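Local coordinates for protein biliverdin reductase (Synechocystis sp., PDB 5B3T) that catalyses the NAD(P)H-dependent reduction of biliverdin, a tetrapyrrole of the heme-degrading pathway, presumably to bilirubin, at residues G137-A142 with V263-R268; L147-E152 with G267-G272; S187-F192 with L232-I237; R191-F196 with S311-E316; A222-Q227 with D319-A324. One frame throughout, in Å; residues are numbered along the deposited sequence.

Interaction 1: residues G137-A142 with V263-R268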
# COMPACT_ATOMS: atom_id res chain seq x y z
N GLY A 137 1.45 0.48 8.63
CA GLY A 137 1.33 1.94 8.66
C GLY A 137 1.73 2.53 10.00
O GLY A 137 2.40 3.56 10.05
N GLY A 138 1.31 1.90 11.09
CA GLY A 138 1.73 2.37 12.40
C GLY A 138 3.23 2.27 12.60
O GLY A 138 3.85 3.18 13.14
N VAL A 139 3.82 1.16 12.16
CA VAL A 139 5.26 0.98 12.29
C VAL A 139 6.01 2.04 11.49
O VAL A 139 7.05 2.55 11.93
CB VAL A 139 5.67 -0.45 11.87
CG1 VAL A 139 7.18 -0.55 11.69
CG2 VAL A 139 5.20 -1.45 12.91
N HIS A 140 5.50 2.39 10.31
CA HIS A 140 6.18 3.40 9.50
C HIS A 140 6.24 4.74 10.21
O HIS A 140 7.28 5.42 10.19
CB HIS A 140 5.48 3.58 8.15
CG HIS A 140 6.01 4.74 7.36
ND1 HIS A 140 7.20 4.69 6.66
CD2 HIS A 140 5.55 6.01 7.21
CE1 HIS A 140 7.43 5.86 6.09
NE2 HIS A 140 6.44 6.67 6.40
N GLN A 141 5.14 5.16 10.85
CA GLN A 141 5.16 6.42 11.58
C GLN A 141 6.07 6.34 12.79
O GLN A 141 6.74 7.32 13.14
CB GLN A 141 3.74 6.81 11.99
CG GLN A 141 2.82 7.13 10.82
CD GLN A 141 3.30 8.29 9.96
OE1 GLN A 141 4.14 9.09 10.38
NE2 GLN A 141 2.76 8.39 8.75
N ALA A 142 6.12 5.18 13.45
CA ALA A 142 7.04 5.00 14.57
C ALA A 142 8.49 5.10 14.12
O ALA A 142 9.33 5.67 14.83
CB ALA A 142 6.77 3.65 15.25
N VAL A 263 9.64 -6.00 15.35
CA VAL A 263 9.19 -7.38 15.14
C VAL A 263 7.68 -7.34 15.11
O VAL A 263 7.03 -7.14 16.15
CB VAL A 263 9.71 -8.32 16.23
CG1 VAL A 263 9.22 -9.74 15.97
CG2 VAL A 263 11.23 -8.28 16.30
N GLY A 264 7.10 -7.52 13.93
CA GLY A 264 5.68 -7.25 13.78
C GLY A 264 5.42 -5.79 14.08
O GLY A 264 6.14 -4.90 13.60
N GLU A 265 4.40 -5.52 14.88
CA GLU A 265 4.10 -4.17 15.33
C GLU A 265 4.77 -3.82 16.66
O GLU A 265 4.32 -2.91 17.36
CB GLU A 265 2.58 -3.97 15.45
CG GLU A 265 1.84 -3.98 14.12
CD GLU A 265 1.65 -5.37 13.55
OE1 GLU A 265 1.90 -6.35 14.28
OE2 GLU A 265 1.26 -5.49 12.37
N THR A 266 5.83 -4.54 17.02
CA THR A 266 6.55 -4.33 18.27
C THR A 266 7.89 -3.67 17.98
O THR A 266 8.65 -4.16 17.15
CB THR A 266 6.77 -5.66 19.00
OG1 THR A 266 5.50 -6.21 19.39
CG2 THR A 266 7.63 -5.46 20.23
N GLY A 267 8.18 -2.57 18.67
CA GLY A 267 9.39 -1.82 18.37
C GLY A 267 10.25 -1.47 19.57
O GLY A 267 9.75 -1.18 20.65
N ARG A 268 11.57 -1.45 19.36
CA ARG A 268 12.50 -1.12 20.44
C ARG A 268 13.75 -0.36 19.98
O ARG A 268 14.45 -0.79 19.06
CB ARG A 268 12.91 -2.38 21.20
CG ARG A 268 11.79 -3.39 21.38
CD ARG A 268 12.32 -4.71 21.91
NE ARG A 268 13.35 -5.28 21.04
CZ ARG A 268 14.60 -5.52 21.42
NH1 ARG A 268 14.98 -5.26 22.67
NH2 ARG A 268 15.47 -6.04 20.56
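The flat group that Val139 meets is the peptide joining Gly264 to Glu265: the CG2 methyl stands 3.6 Å from the carbonyl O of Gly264 and 3.8 Å from Glu265 CA. The Glu265 carboxylate lies farther off and turns elsewhere, its OE2 forming a salt bridge with Arg249; of this side chain it is CG that comes nearest the valine, 4.4 Å from CG2. On the helix, the imidazole of His140 has the Gln141 amide nitrogen in its plane at one edge, and meets Phe192 rather than the hairpin.

Val139 sets CG1 opposite the backbone N (chi1 167°), which leaves CG2 as the branch directed at the turn. That turn, Val263 to Thr266, is a type II' beta turn closing the hairpin between strands 258-263 and 266-271, with Gly264 at the positive phi that its second position requires. Between 137-142 and 263-268 the touch is thus essentially one methyl against main chain, with Phe262 a further neighbour of Val139. Such a contact carries little direction: it is dispersive and probably depends on how closely the methyl fits the turn, while the carboxylate is paired with Arg249 through OE2.

Interaction 2: residues L147-E152 with G267-G272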
# COMPACT_ATOMS: atom_id res chain seq x y z
N LEU A 147 13.76 7.91 13.71
CA LEU A 147 14.97 7.86 12.90
C LEU A 147 15.96 8.94 13.30
O LEU A 147 17.17 8.73 13.23
CB LEU A 147 14.61 7.99 11.42
CG LEU A 147 14.44 6.68 10.65
CD1 LEU A 147 14.01 6.94 9.22
CD2 LEU A 147 15.74 5.88 10.68
N GLY A 148 15.47 10.11 13.72
CA GLY A 148 16.35 11.18 14.14
C GLY A 148 17.21 10.84 15.33
O GLY A 148 18.17 11.56 15.62
N LYS A 149 16.91 9.75 16.03
CA LYS A 149 17.63 9.36 17.24
C LYS A 149 18.85 8.49 16.97
O LYS A 149 19.70 8.37 17.86
CB LYS A 149 16.70 8.62 18.20
CG LYS A 149 15.54 9.44 18.75
CD LYS A 149 14.72 8.61 19.73
CE LYS A 149 13.67 9.43 20.46
NZ LYS A 149 12.75 10.13 19.52
N ILE A 150 18.97 7.88 15.79
CA ILE A 150 19.98 6.85 15.57
C ILE A 150 21.08 7.31 14.61
O ILE A 150 21.89 6.48 14.17
CB ILE A 150 19.34 5.54 15.08
CG1 ILE A 150 18.75 5.71 13.68
CG2 ILE A 150 18.27 5.08 16.05
CD1 ILE A 150 18.19 4.42 13.10
N GLY A 151 21.14 8.60 14.29
CA GLY A 151 22.25 9.08 13.49
C GLY A 151 22.20 8.61 12.05
O GLY A 151 21.14 8.39 11.47
N GLU A 152 23.39 8.45 11.46
CA GLU A 152 23.48 8.03 10.06
C GLU A 152 23.09 6.56 9.94
O GLU A 152 23.77 5.68 10.48
CB GLU A 152 24.89 8.25 9.53
CG GLU A 152 25.03 7.97 8.03
CD GLU A 152 26.47 7.90 7.57
OE1 GLU A 152 27.37 7.79 8.43
OE2 GLU A 152 26.70 7.96 6.34
N GLY A 267 8.18 -2.57 18.67
CA GLY A 267 9.39 -1.82 18.37
C GLY A 267 10.25 -1.47 19.57
O GLY A 267 9.75 -1.18 20.65
N ARG A 268 11.57 -1.45 19.36
CA ARG A 268 12.50 -1.12 20.44
C ARG A 268 13.75 -0.36 19.98
O ARG A 268 14.45 -0.79 19.06
CB ARG A 268 12.91 -2.38 21.20
CG ARG A 268 11.79 -3.39 21.38
CD ARG A 268 12.32 -4.71 21.91
NE ARG A 268 13.35 -5.28 21.04
CZ ARG A 268 14.60 -5.52 21.42
NH1 ARG A 268 14.98 -5.26 22.67
NH2 ARG A 268 15.47 -6.04 20.56
N LEU A 269 14.01 0.78 20.63
CA LEU A 269 15.17 1.60 20.33
C LEU A 269 16.34 1.12 21.18
O LEU A 269 16.19 0.93 22.39
CB LEU A 269 14.88 3.08 20.62
CG LEU A 269 16.09 4.02 20.59
CD1 LEU A 269 16.72 4.07 19.21
CD2 LEU A 269 15.70 5.41 21.06
N ILE A 270 17.49 0.89 20.55
CA ILE A 270 18.69 0.43 21.24
C ILE A 270 19.78 1.47 21.03
O ILE A 270 20.17 1.75 19.89
CB ILE A 270 19.14 -0.95 20.74
CG1 ILE A 270 17.97 -1.92 20.70
CG2 ILE A 270 20.25 -1.49 21.63
CD1 ILE A 270 18.39 -3.34 20.43
N GLN A 271 20.27 2.04 22.12
CA GLN A 271 21.37 3.00 22.10
C GLN A 271 22.33 2.65 23.23
O GLN A 271 21.98 2.80 24.40
CB GLN A 271 20.86 4.44 22.24
CG GLN A 271 19.95 4.90 21.11
CD GLN A 271 19.57 6.36 21.24
OE1 GLN A 271 19.75 7.14 20.31
NE2 GLN A 271 19.03 6.73 22.39
N GLY A 272 23.52 2.19 22.88
CA GLY A 272 24.47 1.79 23.91
C GLY A 272 23.92 0.59 24.66
O GLY A 272 23.64 -0.47 24.08
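Leu269 divides its two methyls between Ile150 (CD1) and Lys149 (CD2), and its side chain can be followed outward from the strand. The CB points at the 147-152 loop. From there CG lies opposite the backbone N (chi1 170°), carrying the fork of the side chain forward, toward the loop. At the fork the branches part company. CD1 meets the CG2 methyl of Ile150 at 3.7 Å, a plain apolar contact, whereas CD2 lies 3.6 Å from CD of Lys149 and so touches the methylene chain of a charged residue.

The lysine crosses the leucine at about a right angle, and its extended part gives the touch; the chain then turns at its end (chi4 56°), and NZ makes a weak hydrogen bond to Asn146 OD1 on the preceding helix. Two residues further along the strand, Gln271 points toward the loop on the same face as Leu269, its extended chain running to Lys149. Leu260 of the neighbouring strand 258-263 touches both Ile150 and Leu269 and continues the apolar layer.

Lys149 illustrates how a long amphipathic side chain can serve two environments: its methylenes shield a buried leucine methyl, while the ammonium end remains at the exposed margin, where its charge is probably tolerated at little cost.

Interaction 3: residues S187-F192 with L232-I237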
# COMPACT_ATOMS: atom_id res chain seq x y z
N SER A 187 7.60 -0.16 -1.56
CA SER A 187 6.94 1.08 -1.19
C SER A 187 7.31 1.49 0.23
O SER A 187 7.56 2.67 0.49
CB SER A 187 5.42 0.93 -1.33
OG SER A 187 4.75 2.07 -0.83
N ARG A 188 7.36 0.52 1.14
CA ARG A 188 7.73 0.82 2.53
C ARG A 188 9.15 1.37 2.62
O ARG A 188 9.40 2.36 3.31
CB ARG A 188 7.58 -0.43 3.39
CG ARG A 188 6.14 -0.88 3.60
CD ARG A 188 5.57 -0.34 4.90
NE ARG A 188 5.61 1.12 4.97
CZ ARG A 188 4.55 1.90 4.76
NH1 ARG A 188 3.37 1.36 4.49
NH2 ARG A 188 4.68 3.22 4.83
N ILE A 189 10.09 0.73 1.92
CA ILE A 189 11.49 1.10 2.07
C ILE A 189 11.82 2.41 1.36
O ILE A 189 12.87 3.00 1.61
CB ILE A 189 12.39 -0.04 1.54
CG1 ILE A 189 13.78 0.03 2.18
CG2 ILE A 189 12.51 0.02 0.02
CD1 ILE A 189 13.77 -0.15 3.69
N SER A 190 10.93 2.89 0.49
CA SER A 190 11.22 4.04 -0.36
C SER A 190 10.69 5.35 0.18
O SER A 190 10.90 6.40 -0.45
CB SER A 190 10.66 3.81 -1.77
OG SER A 190 9.25 3.97 -1.77
N ARG A 191 10.00 5.34 1.32
CA ARG A 191 9.32 6.53 1.83
C ARG A 191 10.12 7.23 2.92
O ARG A 191 9.55 7.92 3.77
CB ARG A 191 7.92 6.17 2.31
CG ARG A 191 7.03 5.72 1.16
CD ARG A 191 5.74 5.08 1.63
NE ARG A 191 4.97 4.57 0.49
CZ ARG A 191 4.04 5.26 -0.15
NH1 ARG A 191 3.74 6.49 0.24
NH2 ARG A 191 3.39 4.72 -1.17
N PHE A 192 11.45 7.07 2.90
CA PHE A 192 12.35 7.85 3.74
C PHE A 192 13.37 8.63 2.90
O PHE A 192 14.46 8.95 3.39
CB PHE A 192 13.07 6.93 4.74
CG PHE A 192 12.15 6.01 5.51
CD1 PHE A 192 11.45 6.46 6.62
CD2 PHE A 192 12.00 4.69 5.12
CE1 PHE A 192 10.61 5.61 7.32
CE2 PHE A 192 11.16 3.84 5.81
CZ PHE A 192 10.47 4.30 6.91
N LEU A 232 23.15 4.22 2.61
CA LEU A 232 22.42 3.12 3.22
C LEU A 232 22.41 1.90 2.31
O LEU A 232 22.14 1.99 1.11
CB LEU A 232 20.98 3.54 3.53
CG LEU A 232 20.04 2.42 3.98
CD1 LEU A 232 20.51 1.79 5.29
CD2 LEU A 232 18.62 2.94 4.12
N LYS A 233 22.73 0.74 2.89
CA LYS A 233 22.53 -0.55 2.26
C LYS A 233 21.32 -1.21 2.90
O LYS A 233 21.30 -1.43 4.11
CB LYS A 233 23.77 -1.43 2.41
CG LYS A 233 23.51 -2.90 2.13
CD LYS A 233 23.14 -3.13 0.68
CE LYS A 233 23.75 -4.43 0.17
NZ LYS A 233 24.13 -4.35 -1.26
N ALA A 234 20.31 -1.53 2.09
CA ALA A 234 19.06 -2.09 2.58
C ALA A 234 18.79 -3.43 1.92
O ALA A 234 19.04 -3.60 0.72
CB ALA A 234 17.89 -1.13 2.33
N GLU A 235 18.29 -4.37 2.71
CA GLU A 235 17.84 -5.66 2.22
C GLU A 235 16.33 -5.72 2.36
O GLU A 235 15.79 -5.41 3.43
CB GLU A 235 18.50 -6.80 3.00
CG GLU A 235 20.02 -6.72 3.04
CD GLU A 235 20.63 -7.67 4.05
OE1 GLU A 235 19.88 -8.19 4.90
OE2 GLU A 235 21.86 -7.89 4.00
N VAL A 236 15.64 -6.10 1.28
CA VAL A 236 14.18 -6.15 1.25
C VAL A 236 13.78 -7.54 0.78
O VAL A 236 14.07 -7.92 -0.36
CB VAL A 236 13.58 -5.07 0.34
CG1 VAL A 236 12.07 -5.13 0.38
CG2 VAL A 236 14.08 -3.69 0.74
N ILE A 237 13.12 -8.30 1.66
CA ILE A 237 12.84 -9.71 1.45
C ILE A 237 11.34 -9.93 1.52
O ILE A 237 10.67 -9.47 2.45
CB ILE A 237 13.56 -10.59 2.50
CG1 ILE A 237 15.00 -10.13 2.69
CG2 ILE A 237 13.51 -12.05 2.10
CD1 ILE A 237 15.87 -10.26 1.46
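Ile189 is the residue that meets strand 233-241, touching Ala234 and Val236, while the residues before and after it turn to other partners. Ser187, in the last turn of helix 183-189, faces elsewhere. Its hydroxyl is held side-on by Arg191, whose NE lies 2.8 Å and NH2 3.0 Å from Ser187 OG, both with that oxygen close to the guanidinium plane; His132 ND1 is a further partner. Arg188, next along, turns to the carbonyl of His132.

Ile189 then points at the sheet. Its CG1 lies opposite the backbone N (chi1 -156°) and approaches the CG2 methyl of Val236 to 4.0 Å, with the two side chains sliding past one another in opposite senses. CB and CG2 of the isoleucine are almost as near, so that the valine methyl sits against the whole branch point. The same CG1 is 4.3 Å from Ala234 CB, so one methylene bridges two consecutive inward positions of the strand.

Ser190 comes next: its OG donates to Ser187 O at 3.1 Å, approaching 37° out of the carbonyl plane. Arg191 makes a cation-pi contact with Tyr105, a residue of the NADP(+) site. Phe192 occupies the N-cap position of helix 193-196.

A helix laid by a branched aliphatic residue on one face of a mixed sheet exemplifies the C-terminal alpha/beta domain of the Gfo/Idh/MocA family.

Interaction 4: residues R191-F196 with S311-E316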
# COMPACT_ATOMS: atom_id res chain seq x y z
N ARG A 191 10.00 5.34 1.32
CA ARG A 191 9.32 6.53 1.83
C ARG A 191 10.12 7.23 2.92
O ARG A 191 9.55 7.92 3.77
CB ARG A 191 7.92 6.17 2.31
CG ARG A 191 7.03 5.72 1.16
CD ARG A 191 5.74 5.08 1.63
NE ARG A 191 4.97 4.57 0.49
CZ ARG A 191 4.04 5.26 -0.15
NH1 ARG A 191 3.74 6.49 0.24
NH2 ARG A 191 3.39 4.72 -1.17
N PHE A 192 11.45 7.07 2.90
CA PHE A 192 12.35 7.85 3.74
C PHE A 192 13.37 8.63 2.90
O PHE A 192 14.46 8.95 3.39
CB PHE A 192 13.07 6.93 4.74
CG PHE A 192 12.15 6.01 5.51
CD1 PHE A 192 11.45 6.46 6.62
CD2 PHE A 192 12.00 4.69 5.12
CE1 PHE A 192 10.61 5.61 7.32
CE2 PHE A 192 11.16 3.84 5.81
CZ PHE A 192 10.47 4.30 6.91
N THR A 193 13.01 8.92 1.65
CA THR A 193 13.89 9.66 0.76
C THR A 193 14.38 10.95 1.41
O THR A 193 15.48 11.42 1.12
CB THR A 193 13.19 9.99 -0.57
OG1 THR A 193 12.70 8.79 -1.17
CG2 THR A 193 14.16 10.67 -1.53
N ASP A 194 13.56 11.51 2.29
CA ASP A 194 13.90 12.74 2.98
C ASP A 194 15.20 12.59 3.77
O ASP A 194 15.94 13.55 3.95
CB ASP A 194 12.77 13.17 3.91
CG ASP A 194 13.18 14.28 4.86
OD1 ASP A 194 13.95 15.17 4.43
OD2 ASP A 194 12.72 14.28 6.02
N LEU A 195 15.47 11.37 4.22
CA LEU A 195 16.65 11.09 4.97
C LEU A 195 17.67 10.19 4.30
O LEU A 195 18.83 10.40 4.42
CB LEU A 195 16.26 10.44 6.29
CG LEU A 195 15.43 11.26 7.29
CD1 LEU A 195 14.43 10.46 8.08
CD2 LEU A 195 16.42 11.98 8.20
N PHE A 196 17.22 9.18 3.60
CA PHE A 196 18.12 8.22 2.98
C PHE A 196 18.60 8.66 1.60
O PHE A 196 19.55 8.07 1.07
CB PHE A 196 17.44 6.85 2.85
CG PHE A 196 17.02 6.25 4.16
CD1 PHE A 196 17.57 6.70 5.35
CD2 PHE A 196 16.09 5.23 4.21
CE1 PHE A 196 17.20 6.15 6.56
CE2 PHE A 196 15.71 4.67 5.42
CZ PHE A 196 16.26 5.14 6.60
N SER A 311 4.25 8.15 -3.72
CA SER A 311 3.80 6.91 -4.36
C SER A 311 4.39 6.75 -5.75
O SER A 311 4.61 5.62 -6.20
CB SER A 311 2.27 6.88 -4.42
OG SER A 311 1.72 6.84 -3.12
N LEU A 312 4.64 7.87 -6.45
CA LEU A 312 5.29 7.78 -7.75
C LEU A 312 6.71 7.26 -7.63
O LEU A 312 7.17 6.48 -8.47
CB LEU A 312 5.28 9.14 -8.45
CG LEU A 312 3.99 9.57 -9.14
CD1 LEU A 312 4.12 10.99 -9.65
CD2 LEU A 312 3.64 8.61 -10.27
N TYR A 313 7.44 7.68 -6.59
CA TYR A 313 8.81 7.20 -6.43
C TYR A 313 8.83 5.73 -6.03
O TYR A 313 9.67 4.97 -6.52
CB TYR A 313 9.58 8.03 -5.41
CG TYR A 313 11.02 7.60 -5.35
CD1 TYR A 313 11.82 7.66 -6.48
CD2 TYR A 313 11.58 7.09 -4.18
CE1 TYR A 313 13.13 7.26 -6.45
CE2 TYR A 313 12.90 6.68 -4.14
CZ TYR A 313 13.67 6.77 -5.29
OH TYR A 313 14.98 6.36 -5.27
N ALA A 314 7.93 5.32 -5.14
CA ALA A 314 7.81 3.91 -4.80
C ALA A 314 7.53 3.08 -6.05
O ALA A 314 8.06 1.97 -6.20
CB ALA A 314 6.70 3.71 -3.76
N LEU A 315 6.73 3.62 -6.96
CA LEU A 315 6.48 2.96 -8.24
C LEU A 315 7.75 2.89 -9.08
O LEU A 315 8.03 1.87 -9.72
CB LEU A 315 5.36 3.69 -8.98
CG LEU A 315 4.79 3.18 -10.30
CD1 LEU A 315 4.60 1.66 -10.29
CD2 LEU A 315 3.46 3.88 -10.57
N GLU A 316 8.55 3.97 -9.08
CA GLU A 316 9.82 3.95 -9.80
C GLU A 316 10.75 2.89 -9.24
O GLU A 316 11.40 2.16 -10.00
CB GLU A 316 10.48 5.33 -9.74
CG GLU A 316 11.88 5.36 -10.35
CD GLU A 316 12.53 6.73 -10.27
OE1 GLU A 316 11.80 7.74 -10.23
OE2 GLU A 316 13.78 6.80 -10.25
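Arg191 and Ser311 meet edge-on: the serine hydroxyl sits at the rim of the guanidinium group, near its plane, and accepts a weak hydrogen bond from NH2 of Arg191 at 3.3 Å to OG, with an N-H...O angle of 159°. The chain of Arg191 is extended from CG to NE, which carries the group across to helix 309-325, where Ala314 CB lies 4.3 Å from NH2. Its stronger partner is Ser187. With an alanine in place of Arg191, the hydroxyls of Ser187 and Ser311 would probably be left without their shared guanidinium donor.

Thr193 and Tyr313 are set at a slant to each other. The threonine OG1 is 3.6 Å from both CD2 and CE2 of the tyrosine, while its polar partner is the carbonyl of Ser190. Tyr313 places CG opposite its backbone N (chi1 -175°), swinging the ring toward Thr193, and its OH is hydrogen-bonded to the backbone N of Val199.

Ala314 also touches Tyr105, which binds NADP(+), so the contact lies beside the cofactor site. It joins a short helix to the C-terminal helix, a helical layer characteristic of the alpha/beta domain that follows the Rossmann fold in this family.

Interaction 5: residues A222-Q227 with D319-A324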
# COMPACT_ATOMS: atom_id res chain seq x y z
N ALA A 222 11.30 -13.36 -3.14
CA ALA A 222 11.81 -12.21 -3.87
C ALA A 222 12.73 -11.42 -2.95
O ALA A 222 12.35 -11.09 -1.82
CB ALA A 222 10.68 -11.33 -4.40
N THR A 223 13.93 -11.12 -3.44
CA THR A 223 14.95 -10.44 -2.65
C THR A 223 15.46 -9.25 -3.44
O THR A 223 15.76 -9.37 -4.63
CB THR A 223 16.11 -11.39 -2.32
OG1 THR A 223 16.63 -11.95 -3.53
CG2 THR A 223 15.64 -12.51 -1.41
N ALA A 224 15.55 -8.10 -2.77
CA ALA A 224 16.10 -6.89 -3.38
C ALA A 224 17.14 -6.30 -2.44
O ALA A 224 16.87 -6.11 -1.25
CB ALA A 224 14.99 -5.86 -3.67
N TYR A 225 18.32 -6.01 -2.98
CA TYR A 225 19.41 -5.42 -2.22
C TYR A 225 19.70 -4.04 -2.79
O TYR A 225 20.09 -3.92 -3.95
CB TYR A 225 20.64 -6.33 -2.25
CG TYR A 225 20.32 -7.73 -1.79
CD1 TYR A 225 20.04 -7.99 -0.45
CD2 TYR A 225 20.26 -8.79 -2.68
CE1 TYR A 225 19.73 -9.27 -0.02
CE2 TYR A 225 19.95 -10.08 -2.26
CZ TYR A 225 19.69 -10.31 -0.92
OH TYR A 225 19.38 -11.58 -0.49
N LEU A 226 19.49 -3.01 -1.97
CA LEU A 226 19.45 -1.63 -2.43
C LEU A 226 20.60 -0.84 -1.83
O LEU A 226 20.97 -1.03 -0.66
CB LEU A 226 18.13 -0.96 -2.03
CG LEU A 226 16.82 -1.66 -2.38
CD1 LEU A 226 15.64 -0.86 -1.83
CD2 LEU A 226 16.68 -1.86 -3.87
N GLN A 227 21.17 0.05 -2.64
CA GLN A 227 22.15 1.02 -2.17
C GLN A 227 21.58 2.41 -2.39
O GLN A 227 21.22 2.78 -3.51
CB GLN A 227 23.49 0.85 -2.88
CG GLN A 227 24.13 -0.50 -2.62
CD GLN A 227 25.50 -0.64 -3.23
OE1 GLN A 227 25.82 -1.66 -3.84
NE2 GLN A 227 26.33 0.39 -3.07
N ASP A 319 9.58 -0.52 -10.45
CA ASP A 319 9.99 -0.74 -11.84
C ASP A 319 11.47 -1.10 -11.92
O ASP A 319 11.86 -2.01 -12.66
CB ASP A 319 9.71 0.50 -12.68
CG ASP A 319 8.23 0.75 -12.88
OD1 ASP A 319 7.43 -0.17 -12.63
OD2 ASP A 319 7.87 1.86 -13.33
N LEU A 320 12.31 -0.38 -11.17
CA LEU A 320 13.75 -0.63 -11.21
C LEU A 320 14.08 -2.03 -10.71
O LEU A 320 14.93 -2.72 -11.30
CB LEU A 320 14.48 0.42 -10.38
CG LEU A 320 14.48 1.82 -10.99
CD1 LEU A 320 15.01 2.86 -10.01
CD2 LEU A 320 15.32 1.81 -12.26
N CYS A 321 13.44 -2.48 -9.63
CA CYS A 321 13.74 -3.80 -9.09
C CYS A 321 13.19 -4.90 -9.98
O CYS A 321 13.80 -5.97 -10.10
CB CYS A 321 13.19 -3.92 -7.67
SG CYS A 321 14.01 -2.86 -6.46
N ALA A 322 12.03 -4.68 -10.60
CA ALA A 322 11.50 -5.65 -11.55
C ALA A 322 12.41 -5.78 -12.76
O ALA A 322 12.63 -6.88 -13.27
CB ALA A 322 10.08 -5.26 -11.98
N GLN A 323 12.96 -4.66 -13.22
CA GLN A 323 13.93 -4.69 -14.31
C GLN A 323 15.17 -5.48 -13.93
O GLN A 323 15.70 -6.26 -14.73
CB GLN A 323 14.29 -3.26 -14.71
CG GLN A 323 15.27 -3.13 -15.86
CD GLN A 323 15.61 -1.68 -16.16
OE1 GLN A 323 15.88 -0.89 -15.26
NE2 GLN A 323 15.59 -1.32 -17.44
N ALA A 324 15.65 -5.30 -12.69
CA ALA A 324 16.79 -6.07 -12.21
C ALA A 324 16.45 -7.55 -12.08
O ALA A 324 17.34 -8.40 -12.13
CB ALA A 324 17.27 -5.52 -10.87
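Cys321 packs against Ala224 and Leu226 where the C-terminal helix, 309-325, lies on the mixed sheet of the alpha/beta domain, an instance of how a helix is seated on a strand by small and apolar side chains. The approach is close, with the CA atoms of Ala224 and Cys321 6.9 Å apart, as the short side chains at that point allow.

The dispersive contacts come first, since they make up the interface. Ala224 directs its methyl at the helix, where it faces the sulfur of Cys321. Two residues on, Leu226 leaves the strand at a slant, but its end bends back, with CG opposite the carbonyl carbon (chi1 -51°), and brings the CD2 methyl to the Cys321 sulfur as well. The layer continues outside the two segments: Val202 of strand 199-210 touches both Leu226 and Cys321, Leu186 touches Cys321, and Ile189 touches Leu226.

Most of the hydrogen bonding is between backbones. Ala224 and Leu226 pair with Val236 and Ala234 of strand 233-241, while Thr223 and Tyr225 pair with strand 199-210, so the strand is held on both sides. Within the helix, Gln323 N to Asp319 O and Ala324 N to Leu320 O continue the regular pattern. Asp319, on the far side of the helix from the strand, accepts from the backbone N of Tyr111 with OD2, linking this helix to helix 111-124.

At the centre, the Cys321 sulfur, SG, is 3.9 Å from Leu226 CD2 and 4.2 Å from Ala224 CB.

All five interactions involve the C-terminal alpha/beta domain. Four of them (1, 2, 3 and 5) reach its eight-stranded mixed sheet, whereas interaction 4 joins two helical regions. Interactions 1 and 2, with centres about 13 Å apart, share strand 266-271 near one edge of the sheet; interactions 3 and 5, about 10 Å apart, use neighbouring strands, 233-241 and 217-228. Interaction 4 shares Arg191 and Phe192 with interaction 3 and helix 309-325 with interaction 5. Along the chain, interaction 3 nests inside the loops closed by 1 and 2, while 4 and 5 cross them. The last helix thus lies against earlier elements, and at interaction 4 beside Tyr105 of the NADP(+) site.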